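Local coordinates for putative cell surface protein (PDB 4OFQ) that probably serves as a cell-surface adhesin of the antigen I/II family in Streptococcus pyogenes, represented here by its calcium-binding C-terminal domain, at residues K113-G125 with T170-N182. Numbering follows the deposited sequence.
Sequences KALIKASGISPVG and TYQIDFGNGYYGN. With CA (calcium ion), chain C.
I121 CG2 lies over one face of the Y171 ring, offset toward its rim, in a CH-pi contact 4.2 Å from the ring centroid; Y179 O and Y180 CG sit at the ring's edge, in its plane. P123 CB packs 4.1 Å from Y171 CE2. The Y180 ring meets I121 CD1 obliquely, Y180 CE2 lying 3.4 Å from I121 CD1, and its hydroxyl donates to G120 O in the carbonyl plane. The I121 side chain runs past both tyrosines, CG1 and CG2 against Y171 and CD1 against Y180. In this beta-sandwich adhesin domain, helix 110-119 and the loop after it pack against the beta hairpin of strands 164-174 and 177-188, whose type I' turn runs from D174 to N177. G178 N donates to S119 O at 3.0 Å, with an N-H...O angle of 133°. S119 OG, placed between its own backbone N and carbonyl carbon (chi1 71°), donates to I116 O at 2.6 Å and accepts from I121 N in an ST turn, while I173 CD1 packs 3.7 Å from S119 OG. One water donates to both L115 O and G176 O. Farther along the loop, V124 O binds the calcium ion at 2.3 Å, alongside D69 OD1, Y70 O, E126 O and a water.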
loop_
_atom_site.group_PDB
_atom_site.type_symbol
_atom_site.label_atom_id
_atom_site.label_comp_id
_atom_site.label_asym_id
_atom_site.label_seq_id
_atom_site.Cartn_x
_atom_site.Cartn_y
_atom_site.Cartn_z
ATOM N N LYS A 113 -4.839 9.177 -30.705
ATOM C CA LYS A 113 -6.214 8.986 -30.264
ATOM C C LYS A 113 -6.961 8.077 -31.246
ATOM O O LYS A 113 -7.722 7.197 -30.838
ATOM C CB LYS A 113 -6.909 10.340 -30.118
ATOM C CG LYS A 113 -8.242 10.316 -29.372
ATOM C CD LYS A 113 -8.846 11.725 -29.314
ATOM C CE LYS A 113 -10.244 11.719 -28.714
ATOM N NZ LYS A 113 -10.762 13.115 -28.569
ATOM N N ALA A 114 -6.724 8.286 -32.539
ATOM C CA ALA A 114 -7.328 7.456 -33.573
ATOM C C ALA A 114 -6.816 6.016 -33.497
ATOM O O ALA A 114 -7.581 5.065 -33.670
ATOM C CB ALA A 114 -7.069 8.050 -34.951
ATOM N N LEU A 115 -5.520 5.861 -33.247
ATOM C CA LEU A 115 -4.926 4.542 -33.038
ATOM C C LEU A 115 -5.574 3.785 -31.878
ATOM O O LEU A 115 -5.938 2.620 -32.018
ATOM C CB LEU A 115 -3.414 4.653 -32.819
ATOM C CG LEU A 115 -2.595 4.760 -34.108
ATOM C CD1 LEU A 115 -1.128 5.032 -33.809
ATOM C CD2 LEU A 115 -2.742 3.493 -34.941
ATOM N N ILE A 116 -5.713 4.445 -30.733
ATOM C CA ILE A 116 -6.410 3.844 -29.599
ATOM C C ILE A 116 -7.850 3.441 -29.947
ATOM O O ILE A 116 -8.273 2.316 -29.651
ATOM C CB ILE A 116 -6.371 4.772 -28.361
ATOM C CG1 ILE A 116 -4.939 4.866 -27.839
ATOM C CG2 ILE A 116 -7.309 4.266 -27.269
ATOM C CD1 ILE A 116 -4.737 5.914 -26.755
ATOM N N LYS A 117 -8.580 4.348 -30.593
ATOM C CA LYS A 117 -9.979 4.114 -30.974
ATOM C C LYS A 117 -10.154 2.875 -31.844
ATOM O O LYS A 117 -11.070 2.072 -31.645
ATOM C CB LYS A 117 -10.541 5.316 -31.742
ATOM C CG LYS A 117 -10.942 6.506 -30.883
ATOM C CD LYS A 117 -12.398 6.422 -30.447
ATOM C CE LYS A 117 -12.819 7.667 -29.670
ATOM N NZ LYS A 117 -11.984 7.899 -28.445
ATOM N N ALA A 118 -9.276 2.732 -32.823
ATOM C CA ALA A 118 -9.428 1.677 -33.815
ATOM C C ALA A 118 -8.862 0.343 -33.336
ATOM O O ALA A 118 -9.038 -0.679 -33.996
ATOM C CB ALA A 118 -8.782 2.093 -35.118
ATOM N N SER A 119 -8.198 0.352 -32.182
ATOM C CA SER A 119 -7.492 -0.839 -31.700
ATOM C C SER A 119 -8.372 -1.878 -30.999
ATOM O O SER A 119 -8.007 -3.050 -30.920
ATOM C CB SER A 119 -6.376 -0.428 -30.750
ATOM O OG SER A 119 -6.927 0.042 -29.534
ATOM N N GLY A 120 -9.518 -1.453 -30.477
ATOM C CA GLY A 120 -10.343 -2.342 -29.674
ATOM C C GLY A 120 -10.083 -2.113 -28.196
ATOM O O GLY A 120 -10.834 -2.580 -27.341
ATOM N N ILE A 121 -9.016 -1.370 -27.911
ATOM C CA ILE A 121 -8.554 -1.080 -26.553
ATOM C C ILE A 121 -9.272 0.132 -25.955
ATOM O O ILE A 121 -9.566 1.097 -26.654
ATOM C CB ILE A 121 -7.005 -0.866 -26.555
ATOM C CG1 ILE A 121 -6.271 -2.164 -26.221
ATOM C CG2 ILE A 121 -6.575 0.251 -25.622
ATOM C CD1 ILE A 121 -7.146 -3.408 -26.254
ATOM N N SER A 122 -9.545 0.079 -24.653
ATOM C CA SER A 122 -10.345 1.109 -24.005
ATOM C C SER A 122 -9.798 1.511 -22.633
ATOM O O SER A 122 -10.344 1.098 -21.604
ATOM C CB SER A 122 -11.786 0.613 -23.849
ATOM O OG SER A 122 -12.656 1.660 -23.451
ATOM N N PRO A 123 -8.729 2.329 -22.607
ATOM C CA PRO A 123 -8.214 2.787 -21.310
ATOM C C PRO A 123 -9.136 3.820 -20.669
ATOM O O PRO A 123 -9.632 4.715 -21.349
ATOM C CB PRO A 123 -6.877 3.427 -21.671
ATOM C CG PRO A 123 -7.043 3.880 -23.064
ATOM C CD PRO A 123 -7.969 2.895 -23.734
ATOM N N VAL A 124 -9.337 3.701 -19.362
ATOM C CA VAL A 124 -10.263 4.557 -18.630
ATOM C C VAL A 124 -9.521 5.642 -17.864
ATOM O O VAL A 124 -8.525 5.365 -17.201
ATOM C CB VAL A 124 -11.097 3.717 -17.635
ATOM C CG1 VAL A 124 -11.876 4.601 -16.677
ATOM C CG2 VAL A 124 -12.037 2.794 -18.390
ATOM N N GLY A 125 -9.996 6.879 -17.956
ATOM C CA GLY A 125 -9.385 7.969 -17.197
ATOM C C GLY A 125 -7.937 8.213 -17.582
ATOM O O GLY A 125 -7.587 8.118 -18.766
ATOM N N THR A 170 -2.503 -3.247 -18.139
ATOM C CA THR A 170 -1.834 -2.805 -19.354
ATOM C C THR A 170 -2.575 -3.227 -20.627
ATOM O O THR A 170 -3.425 -4.113 -20.613
ATOM C CB THR A 170 -0.380 -3.295 -19.396
ATOM O OG1 THR A 170 -0.362 -4.722 -19.483
ATOM C CG2 THR A 170 0.354 -2.854 -18.124
ATOM N N TYR A 171 -2.256 -2.536 -21.714
ATOM C CA TYR A 171 -2.736 -2.842 -23.039
ATOM C C TYR A 171 -1.546 -2.733 -23.971
ATOM O O TYR A 171 -0.580 -2.023 -23.692
ATOM C CB TYR A 171 -3.775 -1.822 -23.483
ATOM C CG TYR A 171 -5.016 -1.765 -22.629
ATOM C CD1 TYR A 171 -5.971 -2.763 -22.704
ATOM C CD2 TYR A 171 -5.260 -0.689 -21.785
ATOM C CE1 TYR A 171 -7.119 -2.700 -21.945
ATOM C CE2 TYR A 171 -6.410 -0.629 -21.015
ATOM C CZ TYR A 171 -7.332 -1.638 -21.102
ATOM O OH TYR A 171 -8.484 -1.600 -20.350
ATOM N N GLN A 172 -1.638 -3.414 -25.099
ATOM C CA GLN A 172 -0.578 -3.420 -26.092
ATOM C C GLN A 172 -1.245 -3.202 -27.442
ATOM O O GLN A 172 -2.254 -3.847 -27.742
ATOM C CB GLN A 172 0.064 -4.793 -26.029
ATOM C CG GLN A 172 1.193 -5.075 -26.946
ATOM C CD GLN A 172 1.802 -6.426 -26.626
ATOM O OE1 GLN A 172 1.943 -6.791 -25.450
ATOM N NE2 GLN A 172 2.156 -7.177 -27.658
ATOM N N ILE A 173 -0.719 -2.269 -28.241
ATOM C CA ILE A 173 -1.267 -2.027 -29.573
ATOM C C ILE A 173 -0.150 -2.171 -30.594
ATOM O O ILE A 173 0.756 -1.337 -30.651
ATOM C CB ILE A 173 -1.920 -0.626 -29.717
ATOM C CG1 ILE A 173 -2.925 -0.367 -28.587
ATOM C CG2 ILE A 173 -2.577 -0.473 -31.094
ATOM C CD1 ILE A 173 -3.460 1.064 -28.580
ATOM N N ASP A 174 -0.220 -3.244 -31.380
ATOM C CA ASP A 174 0.804 -3.573 -32.354
ATOM C C ASP A 174 0.183 -3.501 -33.742
ATOM O O ASP A 174 -0.855 -4.115 -33.997
ATOM C CB ASP A 174 1.324 -4.996 -32.131
ATOM C CG ASP A 174 1.697 -5.268 -30.685
ATOM O OD1 ASP A 174 2.245 -4.353 -30.032
ATOM O OD2 ASP A 174 1.451 -6.402 -30.211
ATOM N N PHE A 175 0.829 -2.762 -34.633
ATOM C CA PHE A 175 0.332 -2.574 -35.986
ATOM C C PHE A 175 -1.118 -2.097 -35.969
ATOM O O PHE A 175 -1.881 -2.441 -36.873
ATOM C CB PHE A 175 0.380 -3.887 -36.794
ATOM C CG PHE A 175 1.615 -4.710 -36.573
ATOM C CD1 PHE A 175 2.802 -4.395 -37.221
ATOM C CD2 PHE A 175 1.578 -5.826 -35.750
ATOM C CE1 PHE A 175 3.941 -5.168 -37.026
ATOM C CE2 PHE A 175 2.709 -6.606 -35.551
ATOM C CZ PHE A 175 3.892 -6.279 -36.192
ATOM N N GLY A 176 -1.499 -1.350 -34.934
ATOM C CA GLY A 176 -2.877 -0.921 -34.756
ATOM C C GLY A 176 -3.815 -1.937 -34.111
ATOM O O GLY A 176 -4.984 -1.629 -33.862
ATOM N N ASN A 177 -3.323 -3.144 -33.844
ATOM C CA ASN A 177 -4.153 -4.164 -33.200
ATOM C C ASN A 177 -4.028 -4.110 -31.677
ATOM O O ASN A 177 -2.925 -4.239 -31.142
ATOM C CB ASN A 177 -3.759 -5.563 -33.670
ATOM C CG ASN A 177 -3.840 -5.723 -35.171
ATOM O OD1 ASN A 177 -4.811 -5.301 -35.807
ATOM N ND2 ASN A 177 -2.814 -6.336 -35.751
ATOM N N GLY A 178 -5.153 -3.946 -30.983
ATOM C CA GLY A 178 -5.147 -3.872 -29.527
ATOM C C GLY A 178 -5.290 -5.211 -28.809
ATOM O O GLY A 178 -6.029 -6.091 -29.250
ATOM N N TYR A 179 -4.582 -5.357 -27.691
ATOM C CA TYR A 179 -4.661 -6.562 -26.869
ATOM C C TYR A 179 -4.753 -6.189 -25.391
ATOM O O TYR A 179 -4.154 -5.213 -24.965
ATOM C CB TYR A 179 -3.456 -7.472 -27.125
ATOM C CG TYR A 179 -3.338 -7.884 -28.572
ATOM C CD1 TYR A 179 -3.991 -9.020 -29.046
ATOM C CD2 TYR A 179 -2.596 -7.126 -29.472
ATOM C CE1 TYR A 179 -3.897 -9.398 -30.372
ATOM C CE2 TYR A 179 -2.493 -7.496 -30.812
ATOM C CZ TYR A 179 -3.150 -8.633 -31.253
ATOM O OH TYR A 179 -3.066 -9.017 -32.575
ATOM N N TYR A 180 -5.517 -6.974 -24.633
ATOM C CA TYR A 180 -5.820 -6.716 -23.223
ATOM C C TYR A 180 -4.911 -7.512 -22.286
ATOM O O TYR A 180 -4.696 -8.709 -22.490
ATOM C CB TYR A 180 -7.269 -7.135 -22.930
ATOM C CG TYR A 180 -8.328 -6.135 -23.327
ATOM C CD1 TYR A 180 -8.901 -5.297 -22.380
ATOM C CD2 TYR A 180 -8.775 -6.039 -24.640
ATOM C CE1 TYR A 180 -9.874 -4.373 -22.731
ATOM C CE2 TYR A 180 -9.757 -5.118 -24.999
ATOM C CZ TYR A 180 -10.297 -4.286 -24.038
ATOM O OH TYR A 180 -11.263 -3.365 -24.369
ATOM N N GLY A 181 -4.392 -6.849 -21.256
ATOM C CA GLY A 181 -3.657 -7.525 -20.199
ATOM C C GLY A 181 -4.587 -7.881 -19.048
ATOM O O GLY A 181 -5.752 -7.493 -19.043
ATOM N N ASN A 182 -4.073 -8.629 -18.078
ATOM C CA ASN A 182 -4.823 -8.963 -16.871
ATOM C C ASN A 182 -4.992 -7.766 -15.937
ATOM O O ASN A 182 -4.156 -6.856 -15.913
ATOM C CB ASN A 182 -4.096 -10.070 -16.114
ATOM C CG ASN A 182 -2.679 -9.680 -15.760
ATOM O OD1 ASN A 182 -1.885 -9.335 -16.639
ATOM N ND2 ASN A 182 -2.370 -9.668 -14.466
HETATM CA CA CA C . -6.858 4.998 -15.646
HETATM O O HOH W 1 -5.577 1.052 -34.257
HETATM O O HOH W 2 -8.535 5.454 -14.047
#